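Local coordinates for probable starch synthase 4, chloroplastic/amyloplastic (Arabidopsis thaliana, PDB 6GNE), which is a probable starch synthase with the GT-B glycosyltransferase fold, holding adenosine-5'-diphosphate and glycan ligands in its pockets, at residues P21-G26 against P51-M56; A17-V22 against E90-H95; E98-H101 against F106-G109; L28-A33 against C399-M404. One frame throughout, in Å; residues are numbered along the deposited sequence.

Contact 1 (P21-G26 against P51-M56); sequences PVAKVG and PKYDCM. With ADP (adenosine-5'-diphosphate), chain F.
Val22 lies alongside Met56, the two side chains running abreast, and touches it at CB and at the terminal methyl CE. The contact joins two loops of the N-terminal domain of this GT-B fold: one follows strand 11-15 and leads into helix 27-41, the other follows strand 45-51 and contains a type I beta turn from Tyr53 to Met56. Val22 CG2, on the far side of CB from its backbone N, faces the methionine, whose bend at chi3 (-113°) brings Met56 CE alongside at 3.8 Å. Val22 O also comes to 3.4 Å from Met56 CA.

Ala23 makes the second patch. Its CB comes to 4.0 Å from CD2 of the Tyr53 ring at an oblique approach, while Pro51 CB lies over one ring face toward the rim. The phenol hydroxyl is hydrogen-bonded to the carbonyl of Ala17, and Phe111 adds an edge-to-face ring, so the tyrosine is held at its end as well as along its side. Val22 and Ala23 together face Met19 in a classic beta bulge. Beyond it, the extended side chain of Lys24 reaches ADP, where NZ donates a hydrogen bond of 3.0 Å to the ribose O3'.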
loop_
_atom_site.group_PDB
_atom_site.type_symbol
_atom_site.label_atom_id
_atom_site.label_comp_id
_atom_site.label_asym_id
_atom_site.label_seq_id
_atom_site.Cartn_x
_atom_site.Cartn_y
_atom_site.Cartn_z
ATOM N N PRO A 21 9.207 -5.369 5.480
ATOM C CA PRO A 21 10.085 -4.972 4.343
ATOM C C PRO A 21 10.516 -6.112 3.427
ATOM O O PRO A 21 11.065 -5.846 2.401
ATOM C CB PRO A 21 11.341 -4.475 5.056
ATOM C CG PRO A 21 11.401 -5.332 6.287
ATOM C CD PRO A 21 9.993 -5.681 6.683
ATOM N N VAL A 22 10.236 -7.354 3.835
ATOM C CA VAL A 22 10.704 -8.553 3.188
ATOM C C VAL A 22 10.208 -8.745 1.760
ATOM O O VAL A 22 10.945 -9.245 0.904
ATOM C CB VAL A 22 10.398 -9.811 4.060
ATOM C CG1 VAL A 22 8.895 -10.087 4.228
ATOM C CG2 VAL A 22 11.082 -11.043 3.502
ATOM N N ALA A 23 8.964 -8.365 1.490
ATOM C CA ALA A 23 8.409 -8.449 0.158
ATOM C C ALA A 23 7.484 -7.283 -0.071
ATOM O O ALA A 23 6.320 -7.345 0.306
ATOM C CB ALA A 23 7.669 -9.759 0.001
ATOM N N LYS A 24 8.008 -6.226 -0.693
ATOM C CA LYS A 24 7.297 -4.977 -0.826
ATOM C C LYS A 24 7.417 -4.374 -2.212
ATOM O O LYS A 24 8.525 -4.205 -2.740
ATOM C CB LYS A 24 7.849 -3.972 0.172
ATOM C CG LYS A 24 7.187 -2.619 0.032
ATOM C CD LYS A 24 7.862 -1.573 0.869
ATOM C CE LYS A 24 7.177 -0.237 0.648
ATOM N NZ LYS A 24 7.407 0.691 1.783
ATOM N N VAL A 25 6.261 -4.006 -2.770
ATOM C CA VAL A 25 6.169 -3.244 -4.016
ATOM C C VAL A 25 5.608 -1.839 -3.743
ATOM O O VAL A 25 6.130 -0.862 -4.252
ATOM C CB VAL A 25 5.294 -3.988 -5.054
ATOM C CG1 VAL A 25 5.027 -3.094 -6.282
ATOM C CG2 VAL A 25 5.985 -5.293 -5.464
ATOM N N GLY A 26 4.517 -1.744 -2.988
ATOM C CA GLY A 26 4.048 -0.463 -2.531
ATOM C C GLY A 26 3.362 -0.511 -1.186
ATOM O O GLY A 26 3.855 -1.136 -0.251
ATOM N N PRO A 51 4.281 -15.882 -0.059
ATOM C CA PRO A 51 5.139 -16.711 -0.868
ATOM C C PRO A 51 6.601 -16.512 -0.489
ATOM O O PRO A 51 6.970 -15.477 0.044
ATOM C CB PRO A 51 4.903 -16.201 -2.295
ATOM C CG PRO A 51 3.642 -15.404 -2.237
ATOM C CD PRO A 51 3.665 -14.812 -0.857
ATOM N N LYS A 52 7.421 -17.503 -0.796
ATOM C CA LYS A 52 8.857 -17.350 -0.746
ATOM C C LYS A 52 9.302 -16.916 -2.135
ATOM O O LYS A 52 9.606 -17.747 -2.995
ATOM C CB LYS A 52 9.550 -18.654 -0.348
ATOM C CG LYS A 52 11.070 -18.552 -0.309
ATOM C CD LYS A 52 11.659 -18.608 1.102
ATOM C CE LYS A 52 13.169 -18.779 1.090
ATOM N NZ LYS A 52 13.684 -19.685 -0.004
ATOM N N TYR A 53 9.350 -15.607 -2.342
ATOM C CA TYR A 53 9.915 -15.058 -3.564
ATOM C C TYR A 53 11.434 -15.194 -3.524
ATOM O O TYR A 53 12.064 -15.085 -2.465
ATOM C CB TYR A 53 9.583 -13.590 -3.718
ATOM C CG TYR A 53 8.102 -13.248 -3.781
ATOM C CD1 TYR A 53 7.356 -13.439 -4.940
ATOM C CD2 TYR A 53 7.468 -12.678 -2.683
ATOM C CE1 TYR A 53 6.021 -13.089 -4.988
ATOM C CE2 TYR A 53 6.130 -12.329 -2.726
ATOM C CZ TYR A 53 5.400 -12.539 -3.872
ATOM O OH TYR A 53 4.073 -12.171 -3.895
ATOM N N ASP A 54 12.014 -15.469 -4.682
ATOM C CA ASP A 54 13.465 -15.394 -4.851
ATOM C C ASP A 54 14.004 -13.963 -4.641
ATOM O O ASP A 54 15.154 -13.772 -4.193
ATOM C CB ASP A 54 13.872 -15.923 -6.232
ATOM C CG ASP A 54 13.160 -15.200 -7.394
ATOM O OD1 ASP A 54 12.197 -14.384 -7.211
ATOM O OD2 ASP A 54 13.575 -15.462 -8.529
ATOM N N CYS A 55 13.178 -12.967 -4.964
ATOM C CA CYS A 55 13.590 -11.580 -4.898
ATOM C C CYS A 55 13.251 -10.938 -3.559
ATOM O O CYS A 55 13.202 -9.713 -3.460
ATOM C CB CYS A 55 12.982 -10.794 -6.082
ATOM S SG CYS A 55 11.174 -10.842 -6.231
ATOM N N MET A 56 13.010 -11.742 -2.525
ATOM C CA MET A 56 12.692 -11.194 -1.203
ATOM C C MET A 56 13.910 -10.555 -0.552
ATOM O O MET A 56 15.042 -10.836 -0.919
ATOM C CB MET A 56 12.070 -12.264 -0.298
ATOM C CG MET A 56 13.041 -13.342 0.262
ATOM S SD MET A 56 12.210 -14.664 1.186
ATOM C CE MET A 56 12.739 -14.454 2.885
HETATM P PB ADP F . 1.033 2.726 -3.814
HETATM O O1B ADP F . 0.521 1.612 -2.951
HETATM O O2B ADP F . 2.439 2.590 -4.323
HETATM O O3B ADP F . 0.068 3.027 -4.937
HETATM P PA ADP F . 1.152 4.105 -1.282
HETATM O O1A ADP F . 1.322 5.557 -0.942
HETATM O O2A ADP F . -0.027 3.432 -0.628
HETATM O O3A ADP F . 1.078 4.042 -2.890
HETATM O "O5'" ADP F . 2.459 3.255 -0.898
HETATM C "C5'" ADP F . 3.754 3.574 -1.412
HETATM C "C4'" ADP F . 4.920 3.028 -0.568
HETATM O "O4'" ADP F . 6.008 2.653 -1.426
HETATM C "C3'" ADP F . 5.522 4.060 0.363
HETATM O "O3'" ADP F . 6.127 3.387 1.455
HETATM C "C2'" ADP F . 6.604 4.700 -0.468
HETATM O "O2'" ADP F . 7.622 5.297 0.315
HETATM C "C1'" ADP F . 7.129 3.510 -1.214
HETATM N N9 ADP F . 7.714 3.838 -2.532
HETATM C C8 ADP F . 7.057 4.105 -3.668
HETATM N N7 ADP F . 7.928 4.308 -4.682
HETATM C C5 ADP F . 9.171 4.168 -4.197
HETATM C C6 ADP F . 10.567 4.260 -4.729
HETATM N N6 ADP F . 10.783 4.564 -6.033
HETATM N N1 ADP F . 11.588 4.033 -3.853
HETATM C C2 ADP F . 11.345 3.752 -2.547
HETATM N N3 ADP F . 10.114 3.666 -2.018
HETATM C C4 ADP F . 9.017 3.862 -2.776
#

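Contact 2 (A17-V22 against E90-H95); sequences AEMAPV and EGLPVH
This is an apolar contact in the N-terminal domain, in which Met19, from the loop after strand 11-15, reaches Leu92 and Val94 at the start of strand 92-100. Strand 45-51 lies between strands 11-15 and 92-100 in the sheet, and Met19 also touches its Ile48 and Leu50. With CG swung away from the backbone N (chi1 -171°) and the rest of the chain extended, the methionine spends its full length on the crossing. Its sulfur SD stops 4.0 Å from Val94 CG2, and its terminal CE goes further, to CD1 and CB of Leu92. Leu92 and Val94 both direct their CB atoms at the loop, whereas Pro93 between them turns its ring the other way. Val89 of the neighbouring strand 78-89 adds a further apolar wall against both Met19 and Val94.

A looser second patch lies at the turn before the strand. Pro21, which follows a cis peptide bond, presents its ring to the carboxylate of Glu90, with CG and CD each 4.0 Å from OE2. The stronger tie of that carboxylate is elsewhere: OE1 forms a salt bridge with Lys37 of helix 27-41. Leu92 also packs on this helix, which links the parallel strands 11-15 and 45-51. The contact thus lies beneath the first beta-alpha-beta crossover of a Rossmann-like domain, as expected of the GT-B fold.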
loop_
_atom_site.group_PDB
_atom_site.type_symbol
_atom_site.label_atom_id
_atom_site.label_comp_id
_atom_site.label_asym_id
_atom_site.label_seq_id
_atom_site.Cartn_x
_atom_site.Cartn_y
_atom_site.Cartn_z
ATOM N N ALA A 17 0.230 -11.212 -0.770
ATOM C CA ALA A 17 1.382 -11.307 -1.670
ATOM C C ALA A 17 2.556 -10.446 -1.245
ATOM O O ALA A 17 3.632 -10.603 -1.798
ATOM C CB ALA A 17 0.962 -10.957 -3.095
ATOM N N GLU A 18 2.354 -9.557 -0.274
ATOM C CA GLU A 18 3.408 -8.668 0.235
ATOM C C GLU A 18 3.379 -8.487 1.743
ATOM O O GLU A 18 2.328 -8.572 2.387
ATOM C CB GLU A 18 3.254 -7.250 -0.339
ATOM C CG GLU A 18 3.423 -7.098 -1.831
ATOM C CD GLU A 18 3.120 -5.655 -2.262
ATOM O OE1 GLU A 18 3.771 -4.698 -1.758
ATOM O OE2 GLU A 18 2.221 -5.475 -3.106
ATOM N N MET A 19 4.558 -8.191 2.272
ATOM C CA MET A 19 4.723 -7.690 3.620
ATOM C C MET A 19 6.033 -6.905 3.694
ATOM O O MET A 19 7.111 -7.409 3.356
ATOM C CB MET A 19 4.769 -8.831 4.620
ATOM C CG MET A 19 4.712 -8.362 6.081
ATOM S SD MET A 19 5.194 -9.645 7.231
ATOM C CE MET A 19 5.444 -8.660 8.688
ATOM N N ALA A 20 5.927 -5.673 4.152
ATOM C CA ALA A 20 7.089 -4.821 4.322
ATOM C C ALA A 20 7.873 -5.294 5.545
ATOM O O ALA A 20 7.249 -5.589 6.574
ATOM C CB ALA A 20 6.650 -3.372 4.484
ATOM N N PRO A 21 9.207 -5.369 5.480
ATOM C CA PRO A 21 10.085 -4.972 4.343
ATOM C C PRO A 21 10.516 -6.112 3.427
ATOM O O PRO A 21 11.065 -5.846 2.401
ATOM C CB PRO A 21 11.341 -4.475 5.056
ATOM C CG PRO A 21 11.401 -5.332 6.287
ATOM C CD PRO A 21 9.993 -5.681 6.683
ATOM N N VAL A 22 10.236 -7.354 3.835
ATOM C CA VAL A 22 10.704 -8.553 3.188
ATOM C C VAL A 22 10.208 -8.745 1.760
ATOM O O VAL A 22 10.945 -9.245 0.904
ATOM C CB VAL A 22 10.398 -9.811 4.060
ATOM C CG1 VAL A 22 8.895 -10.087 4.228
ATOM C CG2 VAL A 22 11.082 -11.043 3.502
ATOM N N GLU A 90 9.954 -8.359 11.872
ATOM C CA GLU A 90 9.596 -7.308 12.802
ATOM C C GLU A 90 8.612 -7.720 13.891
ATOM O O GLU A 90 7.577 -7.085 14.118
ATOM C CB GLU A 90 9.229 -6.045 12.013
ATOM C CG GLU A 90 10.533 -5.281 11.672
ATOM C CD GLU A 90 10.360 -4.174 10.661
ATOM O OE1 GLU A 90 9.228 -3.641 10.578
ATOM O OE2 GLU A 90 11.372 -3.876 9.967
ATOM N N GLY A 91 8.972 -8.821 14.547
ATOM C CA GLY A 91 8.180 -9.388 15.625
ATOM C C GLY A 91 6.982 -10.209 15.190
ATOM O O GLY A 91 6.356 -10.820 16.035
ATOM N N LEU A 92 6.639 -10.240 13.902
ATOM C CA LEU A 92 5.532 -11.077 13.445
ATOM C C LEU A 92 6.040 -12.452 12.986
ATOM O O LEU A 92 7.015 -12.524 12.259
ATOM C CB LEU A 92 4.756 -10.386 12.314
ATOM C CG LEU A 92 4.045 -9.116 12.770
ATOM C CD1 LEU A 92 3.732 -8.258 11.576
ATOM C CD2 LEU A 92 2.814 -9.414 13.599
ATOM N N PRO A 93 5.373 -13.538 13.394
ATOM C CA PRO A 93 5.675 -14.831 12.770
ATOM C C PRO A 93 5.201 -14.895 11.322
ATOM O O PRO A 93 4.096 -14.486 11.029
ATOM C CB PRO A 93 4.897 -15.853 13.630
ATOM C CG PRO A 93 4.401 -15.104 14.810
ATOM C CD PRO A 93 4.330 -13.655 14.420
ATOM N N VAL A 94 6.045 -15.404 10.432
ATOM C CA VAL A 94 5.711 -15.515 9.020
ATOM C C VAL A 94 5.996 -16.924 8.521
ATOM O O VAL A 94 6.961 -17.553 8.948
ATOM C CB VAL A 94 6.519 -14.509 8.179
ATOM C CG1 VAL A 94 6.052 -14.518 6.725
ATOM C CG2 VAL A 94 6.374 -13.111 8.788
ATOM N N HIS A 95 5.126 -17.408 7.636
ATOM C CA HIS A 95 5.266 -18.675 6.935
ATOM C C HIS A 95 5.421 -18.330 5.468
ATOM O O HIS A 95 4.540 -17.726 4.880
ATOM C CB HIS A 95 4.031 -19.575 7.154
ATOM C CG HIS A 95 4.002 -20.236 8.498
ATOM N ND1 HIS A 95 3.442 -19.636 9.610
ATOM C CD2 HIS A 95 4.502 -21.430 8.918
ATOM C CE1 HIS A 95 3.586 -20.441 10.652
ATOM N NE2 HIS A 95 4.234 -21.529 10.263
#

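Contact 3 (E98-H101 against F106-G109)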
loop_
_atom_site.group_PDB
_atom_site.type_symbol
_atom_site.label_atom_id
_atom_site.label_comp_id
_atom_site.label_asym_id
_atom_site.label_seq_id
_atom_site.Cartn_x
_atom_site.Cartn_y
_atom_site.Cartn_z
ATOM N N GLU A 98 7.286 -22.106 -0.378
ATOM C CA GLU A 98 8.122 -22.352 -1.562
ATOM C C GLU A 98 7.578 -23.530 -2.397
ATOM O O GLU A 98 7.843 -24.680 -2.066
ATOM C CB GLU A 98 9.567 -22.609 -1.143
ATOM C CG GLU A 98 10.536 -22.533 -2.294
ATOM C CD GLU A 98 11.983 -22.786 -1.924
ATOM O OE1 GLU A 98 12.356 -23.212 -0.783
ATOM O OE2 GLU A 98 12.758 -22.576 -2.869
ATOM N N PRO A 99 6.816 -23.249 -3.473
ATOM C CA PRO A 99 6.282 -24.372 -4.260
ATOM C C PRO A 99 7.327 -25.115 -5.067
ATOM O O PRO A 99 8.307 -24.539 -5.536
ATOM C CB PRO A 99 5.261 -23.714 -5.194
ATOM C CG PRO A 99 4.945 -22.402 -4.551
ATOM C CD PRO A 99 6.248 -21.968 -3.920
ATOM N N GLN A 100 7.106 -26.412 -5.191
ATOM C CA GLN A 100 7.947 -27.305 -5.979
ATOM C C GLN A 100 6.986 -27.754 -7.088
ATOM O O GLN A 100 6.527 -28.906 -7.132
ATOM C CB GLN A 100 8.435 -28.506 -5.136
ATOM C CG GLN A 100 8.928 -28.222 -3.718
ATOM C CD GLN A 100 10.433 -28.135 -3.601
ATOM O OE1 GLN A 100 11.078 -29.063 -3.106
ATOM N NE2 GLN A 100 10.994 -27.022 -4.064
ATOM N N HIS A 101 6.573 -26.793 -7.897
ATOM C CA HIS A 101 5.750 -27.038 -9.061
ATOM C C HIS A 101 6.672 -26.717 -10.221
ATOM O O HIS A 101 7.376 -25.722 -10.164
ATOM C CB HIS A 101 4.541 -26.089 -9.032
ATOM C CG HIS A 101 3.595 -26.263 -10.175
ATOM N ND1 HIS A 101 3.879 -25.808 -11.442
ATOM C CD2 HIS A 101 2.356 -26.814 -10.246
ATOM C CE1 HIS A 101 2.866 -26.076 -12.248
ATOM N NE2 HIS A 101 1.931 -26.689 -11.547
ATOM N N PHE A 106 7.347 -18.771 -7.924
ATOM C CA PHE A 106 7.982 -17.677 -7.182
ATOM C C PHE A 106 9.495 -17.651 -7.301
ATOM O O PHE A 106 10.206 -17.273 -6.373
ATOM C CB PHE A 106 7.478 -17.700 -5.746
ATOM C CG PHE A 106 6.001 -17.586 -5.675
ATOM C CD1 PHE A 106 5.384 -16.408 -6.045
ATOM C CD2 PHE A 106 5.211 -18.675 -5.334
ATOM C CE1 PHE A 106 4.010 -16.304 -6.042
ATOM C CE2 PHE A 106 3.827 -18.574 -5.319
ATOM C CZ PHE A 106 3.228 -17.388 -5.681
ATOM N N TRP A 107 9.958 -17.977 -8.504
ATOM C CA TRP A 107 11.364 -18.033 -8.844
ATOM C C TRP A 107 11.596 -17.266 -10.154
ATOM O O TRP A 107 12.387 -17.683 -10.976
ATOM C CB TRP A 107 11.714 -19.503 -9.014
ATOM C CG TRP A 107 12.758 -20.075 -8.121
ATOM C CD1 TRP A 107 13.979 -19.527 -7.783
ATOM C CD2 TRP A 107 12.720 -21.382 -7.529
ATOM N NE1 TRP A 107 14.676 -20.397 -6.974
ATOM C CE2 TRP A 107 13.939 -21.550 -6.814
ATOM C CE3 TRP A 107 11.778 -22.438 -7.543
ATOM C CZ2 TRP A 107 14.235 -22.740 -6.097
ATOM C CZ3 TRP A 107 12.067 -23.610 -6.827
ATOM C CH2 TRP A 107 13.286 -23.751 -6.112
ATOM N N ARG A 108 10.920 -16.129 -10.318
ATOM C CA ARG A 108 10.881 -15.371 -11.580
ATOM C C ARG A 108 11.631 -14.039 -11.524
ATOM O O ARG A 108 11.596 -13.267 -12.482
ATOM C CB ARG A 108 9.425 -15.053 -11.938
ATOM C CG ARG A 108 8.466 -16.240 -11.937
ATOM C CD ARG A 108 8.781 -17.253 -13.020
ATOM N NE ARG A 108 7.743 -18.291 -13.055
ATOM C CZ ARG A 108 6.527 -18.174 -13.615
ATOM N NH1 ARG A 108 6.139 -17.052 -14.221
ATOM N NH2 ARG A 108 5.678 -19.194 -13.551
ATOM N N GLY A 109 12.261 -13.727 -10.400
ATOM C CA GLY A 109 12.992 -12.474 -10.252
ATOM C C GLY A 109 12.128 -11.270 -9.957
ATOM O O GLY A 109 12.646 -10.161 -9.847
#
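Glu98 and Trp107 cross at a slant where strand 92-100 of the N-terminal GT-B domain nears its end and the loop leading to helix 117-134 folds back against it. The glutamate is fully stretched: CG is anti to the backbone N (chi1 -166°) and the chain stays extended beyond it. This carries OE2 to 3.5 Å from CH2 and 3.6 Å from CZ2 of the indole, with the carboxylate and ring planes 55° apart. Trp107 brings its ring here with a chi1 of -120°, away from any staggered position. The other oxygen, OE1, is taken up by a hydrogen bond from Trp85 NE1, which would help set the turn of the carboxylate, while Lys104 makes a cation-pi contact with the Trp107 indole. The carbonyl oxygen of Pro99 also comes near that indole, at CZ3.

Pro99 and Phe106 form the buried half. Phe106 has CG tucked beside its backbone N, the ring turned back toward the strand. The two side chains meet at about a right angle. Tyr53 meets the phenylalanine ring with its plane roughly perpendicular, and Phe124 and Arg120 of helix 117-134 pack on it too. The proline approaches the edge of this ring, CG lying in its plane 3.8 Å from Phe106 CD2.

Contact 4 (L28-A33 against C399-M404); sequences LGDVVA and CGLTQM. With AC1 (4,6-dideoxy-4-{[(1S,4R,5S,6S)-4,5,6-trihydroxy-3-(hydroxymethyl)cyclohex-2-en-1-yl]amino}-alpha-D-glucopyranose), chain C; ADP (adenosine-5'-diphosphate), chain F.
With CG turned away from the carbonyl carbon in both residues (chi1 -79° in Asp30, -56° in Leu401), the two side chains run past each other head to tail across the interdomain cleft of the GT-B fold. Leu401 CD1 comes to 3.5 Å from Asp30 CB and lies close to the carboxylate as well, while Val31 CG2 brushes the same methyl at a longer range. The direct touch is small, and much of the joining is done by the ligands.

Helix 27-41 supplies Asp30, whose OD2 accepts a hydrogen bond of 2.8 Å from ADP O3' while OD1 is paired with Lys24. From the other domain, the loop running into helix 402-408 presents its backbone N-H groups. Cys399 N donates a nearly straight bond to AC1 O3B at 3.1 Å, and Gly400 N bonds to AC1 O4 at 2.9 Å; in the backbone conformation of Gly400 a CB would press against the preceding carbonyl oxygen. Gln403 NE2 bonds weakly to the carbonyls of Cys399 and Gly400 and is also hydrogen-bonded to Ser424 OG. The helix begins at the phosphate, and its N-terminal end would be expected to favour the negative charge: Leu401 N points almost straight at ADP O1A, 2.8 Å away with an angle of 177°, with Thr402 N a weak second donor.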
loop_
_atom_site.group_PDB
_atom_site.type_symbol
_atom_site.label_atom_id
_atom_site.label_comp_id
_atom_site.label_asym_id
_atom_site.label_seq_id
_atom_site.Cartn_x
_atom_site.Cartn_y
_atom_site.Cartn_z
ATOM N N LEU A 28 0.562 -1.898 -0.066
ATOM C CA LEU A 28 -0.063 -3.130 0.413
ATOM C C LEU A 28 0.848 -3.814 1.413
ATOM O O LEU A 28 0.465 -4.096 2.535
ATOM C CB LEU A 28 -0.373 -4.093 -0.742
ATOM C CG LEU A 28 -1.259 -5.273 -0.291
ATOM C CD1 LEU A 28 -2.376 -5.573 -1.294
ATOM C CD2 LEU A 28 -0.407 -6.496 -0.085
ATOM N N GLY A 29 2.080 -4.039 0.996
ATOM C CA GLY A 29 3.086 -4.562 1.886
ATOM C C GLY A 29 3.233 -3.775 3.175
ATOM O O GLY A 29 3.457 -4.384 4.207
ATOM N N ASP A 30 3.163 -2.442 3.111
ATOM C CA ASP A 30 3.277 -1.607 4.306
ATOM C C ASP A 30 2.140 -1.871 5.278
ATOM O O ASP A 30 2.355 -1.975 6.494
ATOM C CB ASP A 30 3.275 -0.108 3.957
ATOM C CG ASP A 30 4.608 0.390 3.452
ATOM O OD1 ASP A 30 5.624 -0.328 3.483
ATOM O OD2 ASP A 30 4.662 1.564 3.053
ATOM N N VAL A 31 0.939 -1.962 4.711
ATOM C CA VAL A 31 -0.276 -2.156 5.472
ATOM C C VAL A 31 -0.320 -3.509 6.175
ATOM O O VAL A 31 -0.701 -3.587 7.350
ATOM C CB VAL A 31 -1.519 -1.941 4.574
ATOM C CG1 VAL A 31 -2.814 -2.382 5.286
ATOM C CG2 VAL A 31 -1.589 -0.453 4.162
ATOM N N VAL A 32 0.086 -4.559 5.473
ATOM C CA VAL A 32 0.032 -5.898 6.054
ATOM C C VAL A 32 0.877 -5.918 7.318
ATOM O O VAL A 32 0.401 -6.376 8.339
ATOM C CB VAL A 32 0.451 -7.000 5.057
ATOM C CG1 VAL A 32 0.636 -8.343 5.744
ATOM C CG2 VAL A 32 -0.616 -7.109 3.981
ATOM N N ALA A 33 2.097 -5.388 7.254
ATOM C CA ALA A 33 2.987 -5.307 8.427
ATOM C C ALA A 33 2.438 -4.372 9.523
ATOM O O ALA A 33 2.407 -4.715 10.709
ATOM C CB ALA A 33 4.381 -4.867 8.004
ATOM N N CYS A 399 -5.880 5.069 -0.828
ATOM C CA CYS A 399 -5.473 5.687 0.417
ATOM C C CYS A 399 -4.262 6.602 0.232
ATOM O O CYS A 399 -4.353 7.816 0.402
ATOM C CB CYS A 399 -5.190 4.667 1.487
ATOM S SG CYS A 399 -4.762 5.429 3.080
ATOM N N GLY A 400 -3.130 6.009 -0.096
ATOM C CA GLY A 400 -1.868 6.713 -0.095
ATOM C C GLY A 400 -1.289 6.765 1.311
ATOM O O GLY A 400 -1.969 7.112 2.284
ATOM N N LEU A 401 -0.025 6.386 1.405
ATOM C CA LEU A 401 0.734 6.402 2.639
ATOM C C LEU A 401 1.822 7.476 2.646
ATOM O O LEU A 401 2.220 7.971 3.721
ATOM C CB LEU A 401 1.369 5.038 2.846
ATOM C CG LEU A 401 0.432 3.837 2.861
ATOM C CD1 LEU A 401 1.241 2.582 3.168
ATOM C CD2 LEU A 401 -0.677 3.994 3.879
ATOM N N THR A 402 2.306 7.846 1.458
ATOM C CA THR A 402 3.441 8.753 1.364
ATOM C C THR A 402 3.155 10.142 1.963
ATOM O O THR A 402 4.046 10.765 2.542
ATOM C CB THR A 402 3.880 8.899 -0.071
ATOM O OG1 THR A 402 2.787 9.413 -0.850
ATOM C CG2 THR A 402 4.391 7.540 -0.633
ATOM N N GLN A 403 1.912 10.602 1.846
ATOM C CA GLN A 403 1.525 11.863 2.480
ATOM C C GLN A 403 1.555 11.776 4.016
ATOM O O GLN A 403 1.860 12.751 4.692
ATOM C CB GLN A 403 0.142 12.347 1.996
ATOM C CG GLN A 403 -1.117 11.757 2.666
ATOM C CD GLN A 403 -1.543 10.428 2.083
ATOM O OE1 GLN A 403 -0.778 9.756 1.360
ATOM N NE2 GLN A 403 -2.780 10.038 2.373
ATOM N N MET A 404 1.230 10.604 4.558
ATOM C CA MET A 404 1.287 10.386 5.990
ATOM C C MET A 404 2.748 10.322 6.459
ATOM O O MET A 404 3.108 10.965 7.465
ATOM C CB MET A 404 0.549 9.118 6.379
ATOM C CG MET A 404 -0.923 9.113 5.980
ATOM S SD MET A 404 -1.835 7.687 6.563
ATOM C CE MET A 404 -3.326 7.785 5.608
HETATM C C1 AC1 C . -0.549 -3.804 -5.985
HETATM O O2 AC1 C . -2.813 -4.596 -5.619
HETATM C C2 AC1 C . -1.810 -3.695 -5.121
HETATM C C4A AC1 C . -3.085 2.321 -1.065
HETATM C C3 AC1 C . -2.311 -2.244 -5.036
HETATM O O3 AC1 C . -3.445 -2.240 -4.164
HETATM C C4 AC1 C . -1.186 -1.333 -4.533
HETATM N N4A AC1 C . -1.574 0.076 -4.336
HETATM C C5 AC1 C . -0.041 -1.486 -5.537
HETATM O O5 AC1 C . 0.411 -2.843 -5.542
HETATM C C6 AC1 C . 1.181 -0.652 -5.194
HETATM C C1B AC1 C . -2.596 0.531 -3.383
HETATM C C2B AC1 C . -3.034 2.005 -3.578
HETATM O O2B AC1 C . -2.543 2.592 -4.799
HETATM C C3B AC1 C . -2.703 2.925 -2.408
HETATM O O3B AC1 C . -3.522 4.081 -2.555
HETATM O O4 AC1 C . -2.656 3.198 -0.022
HETATM C C5B AC1 C . -2.519 0.942 -0.898
HETATM C C7B AC1 C . -2.246 0.167 -1.953
HETATM C C6B AC1 C . -2.310 0.385 0.490
HETATM O O6B AC1 C . -3.559 0.266 1.183
HETATM P PB ADP F . 1.033 2.726 -3.814
HETATM O O1B ADP F . 0.521 1.612 -2.951
HETATM O O2B ADP F . 2.439 2.590 -4.323
HETATM O O3B ADP F . 0.068 3.027 -4.937
HETATM P PA ADP F . 1.152 4.105 -1.282
HETATM O O1A ADP F . 1.322 5.557 -0.942
HETATM O O2A ADP F . -0.027 3.432 -0.628
HETATM O O3A ADP F . 1.078 4.042 -2.890
HETATM O "O5'" ADP F . 2.459 3.255 -0.898
HETATM C "C5'" ADP F . 3.754 3.574 -1.412
HETATM C "C4'" ADP F . 4.920 3.028 -0.568
HETATM O "O4'" ADP F . 6.008 2.653 -1.426
HETATM C "C3'" ADP F . 5.522 4.060 0.363
HETATM O "O3'" ADP F . 6.127 3.387 1.455
HETATM C "C2'" ADP F . 6.604 4.700 -0.468
HETATM O "O2'" ADP F . 7.622 5.297 0.315
HETATM C "C1'" ADP F . 7.129 3.510 -1.214
HETATM N N9 ADP F . 7.714 3.838 -2.532
HETATM C C8 ADP F . 7.057 4.105 -3.668
HETATM N N7 ADP F . 7.928 4.308 -4.682
HETATM C C5 ADP F . 9.171 4.168 -4.197
HETATM C C6 ADP F . 10.567 4.260 -4.729
HETATM N N6 ADP F . 10.783 4.564 -6.033
HETATM N N1 ADP F . 11.588 4.033 -3.853
HETATM C C2 ADP F . 11.345 3.752 -2.547
HETATM N N3 ADP F . 10.114 3.666 -2.018
HETATM C C4 ADP F . 9.017 3.862 -2.776
#

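Overall arrangement
Contacts 1, 2 and 4 form a mutually touching cluster beside the ligands, and contact 3 extends outward from contact 1. Contacts 1 and 2 share Pro21 and Val22, and their centres lie 9 Å apart; Glu18 OE1 is probably hydrogen-bonded to Val25 N (2.8 Å). Contact 4 bridges the two domains at ADP, and a salt bridge ties it to contact 1, with Lys24 NZ 2.7 Å from Asp30 OD1. Ala20 N to Gly29 O (2.8 Å) probably links contacts 2 and 4. Contact 3 shares strand 92-100 with contact 2; its centre is 26 Å from that of contact 4, yet Asp54 OD2 to Gly109 N (2.9 Å) probably connects it to contact 1.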